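Local coordinates for protein carbon monoxide dehydrogenase (Thermococcus sp. AM4, PDB 6T7J) that probably catalyses the reversible oxidation of carbon monoxide to carbon dioxide at a nickel-iron-sulfur cluster, which lacks its nickel in this structure, at residues M324-I329 and P346-V351. Numbering follows the deposited sequence.
Sequences MQELAI and PAIVDV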
loop_
_atom_site.group_PDB
_atom_site.type_symbol
_atom_site.label_atom_id
_atom_site.label_comp_id
_atom_site.label_asym_id
_atom_site.label_seq_id
_atom_site.Cartn_x
_atom_site.Cartn_y
_atom_site.Cartn_z
ATOM N N MET A 324 5.089 -26.993 -3.115
ATOM C CA MET A 324 6.012 -28.085 -2.852
ATOM C C MET A 324 7.130 -27.713 -1.886
ATOM O O MET A 324 7.857 -28.612 -1.444
ATOM C CB MET A 324 6.615 -28.595 -4.167
ATOM C CG MET A 324 5.576 -29.154 -5.129
ATOM S SD MET A 324 6.239 -29.563 -6.755
ATOM C CE MET A 324 7.145 -31.062 -6.380
ATOM N N GLN A 325 7.275 -26.429 -1.531
ATOM C CA GLN A 325 8.388 -26.028 -0.672
ATOM C C GLN A 325 8.396 -26.826 0.630
ATOM O O GLN A 325 9.402 -27.460 0.976
ATOM C CB GLN A 325 8.345 -24.519 -0.400
ATOM C CG GLN A 325 7.030 -23.972 0.141
ATOM C CD GLN A 325 7.032 -22.459 0.234
ATOM O OE1 GLN A 325 7.662 -21.880 1.121
ATOM N NE2 GLN A 325 6.330 -21.807 -0.686
ATOM N N GLU A 326 7.266 -26.832 1.347
ATOM C CA GLU A 326 7.126 -27.674 2.531
ATOM C C GLU A 326 7.553 -29.104 2.240
ATOM O O GLU A 326 8.377 -29.681 2.961
ATOM C CB GLU A 326 5.678 -27.657 3.019
ATOM C CG GLU A 326 5.345 -26.571 4.014
ATOM C CD GLU A 326 3.856 -26.470 4.244
ATOM O OE1 GLU A 326 3.099 -26.638 3.264
ATOM O OE2 GLU A 326 3.443 -26.236 5.399
ATOM N N LEU A 327 7.012 -29.683 1.164
ATOM C CA LEU A 327 7.291 -31.079 0.849
ATOM C C LEU A 327 8.782 -31.327 0.677
ATOM O O LEU A 327 9.269 -32.413 1.014
ATOM C CB LEU A 327 6.529 -31.492 -0.410
ATOM C CG LEU A 327 5.009 -31.343 -0.316
ATOM C CD1 LEU A 327 4.359 -31.525 -1.678
ATOM C CD2 LEU A 327 4.440 -32.328 0.695
ATOM N N ALA A 328 9.524 -30.326 0.189
ATOM C CA ALA A 328 10.959 -30.510 -0.007
ATOM C C ALA A 328 11.662 -30.772 1.316
ATOM O O ALA A 328 12.606 -31.568 1.381
ATOM C CB ALA A 328 11.555 -29.287 -0.707
ATOM N N ILE A 329 11.207 -30.122 2.390
ATOM C CA ILE A 329 11.786 -30.377 3.703
ATOM C C ILE A 329 11.351 -31.741 4.220
ATOM O O ILE A 329 12.066 -32.375 5.006
ATOM C CB ILE A 329 11.402 -29.248 4.679
ATOM C CG1 ILE A 329 11.671 -27.882 4.044
ATOM C CG2 ILE A 329 12.155 -29.386 5.994
ATOM C CD1 ILE A 329 11.166 -26.716 4.869
ATOM N N PRO A 346 5.903 -19.087 5.936
ATOM C CA PRO A 346 6.450 -19.161 7.301
ATOM C C PRO A 346 6.444 -20.576 7.849
ATOM O O PRO A 346 7.344 -20.949 8.617
ATOM C CB PRO A 346 5.522 -18.233 8.101
ATOM C CG PRO A 346 4.940 -17.300 7.076
ATOM C CD PRO A 346 4.812 -18.103 5.817
ATOM N N ALA A 347 5.471 -21.388 7.430
ATOM C CA ALA A 347 5.358 -22.760 7.912
ATOM C C ALA A 347 6.614 -23.578 7.642
ATOM O O ALA A 347 6.875 -24.554 8.356
ATOM C CB ALA A 347 4.147 -23.439 7.274
ATOM N N ILE A 348 7.404 -23.208 6.626
ATOM C CA ILE A 348 8.613 -23.973 6.332
ATOM C C ILE A 348 9.562 -23.986 7.517
ATOM O O ILE A 348 10.393 -24.893 7.627
ATOM C CB ILE A 348 9.338 -23.448 5.071
ATOM C CG1 ILE A 348 10.073 -22.137 5.364
ATOM C CG2 ILE A 348 8.373 -23.318 3.903
ATOM C CD1 ILE A 348 11.036 -21.727 4.275
ATOM N N VAL A 349 9.461 -23.009 8.422
ATOM C CA VAL A 349 10.243 -23.084 9.651
ATOM C C VAL A 349 9.716 -24.207 10.536
ATOM O O VAL A 349 10.470 -25.095 10.951
ATOM C CB VAL A 349 10.240 -21.730 10.380
ATOM C CG1 VAL A 349 10.702 -21.901 11.817
ATOM C CG2 VAL A 349 11.136 -20.748 9.649
ATOM N N ASP A 350 8.406 -24.199 10.803
ATOM C CA ASP A 350 7.780 -25.264 11.583
ATOM C C ASP A 350 8.201 -26.636 11.084
ATOM O O ASP A 350 8.767 -27.440 11.833
ATOM C CB ASP A 350 6.264 -25.131 11.522
ATOM C CG ASP A 350 5.755 -24.085 12.448
ATOM O OD1 ASP A 350 6.111 -24.058 13.640
ATOM O OD2 ASP A 350 5.004 -23.252 11.958
ATOM N N VAL A 351 7.953 -26.902 9.799
ATOM C CA VAL A 351 8.325 -28.183 9.201
ATOM C C VAL A 351 9.806 -28.461 9.424
ATOM O O VAL A 351 10.196 -29.554 9.859
ATOM C CB VAL A 351 7.963 -28.194 7.705
ATOM C CG1 VAL A 351 8.393 -29.499 7.057
ATOM C CG2 VAL A 351 6.472 -27.966 7.524
#
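Ile329, Ile348 and Val351 form the apolar centre of this contact, a worked example of how two short, nearly parallel helices pack side by side in a Rossmann-like alpha/beta domain. Helices 325-329 and 347-351 follow strands 318-320 and 336-339, consecutive in sequence though not adjacent in the parallel sheet, and their axes run 9.3 Å apart at 15°. Val351 reaches across with both methyls: CG1, anti to its backbone N (chi1 178°), lies 3.8 Å from Ile329 CB, while CG2 meets Glu326 CG at 3.9 Å. Ile329 extends CD1 to within 3.7 Å of Ile348 CB, its side chain crossing that of Ile348 at about a right angle. An alanine in place of Val351 would probably open a gap beside Ile329 and leave the Glu326 methylene stem less firmly held.

Apolar contacts cluster around these three, whereas the ends of Gln325 and Glu326 touch at few points and have polar partners outside the pair. Glu326 OE2 passes 3.4 Å from Ala347 CB but forms its salt bridge with Arg38, and OE1 accepts from Ala35 N. Beyond Ala347, the outer side of helix 347-351 faces the second subunit, where Asp350, partly exposed, pairs with Lys74 of that subunit. At the N-terminal end of the pair, Gln325 OE1 lies 3.2 Å from Ile348 CG2 and accepts from Met345 N, while NE2 donates to the carbonyls of Phe322 and Cys343. Since both line the cluster pocket, the chemistry implies a division of labour: apolar contacts join the helices, while the buried amide ties their leading loops together beside the metal site.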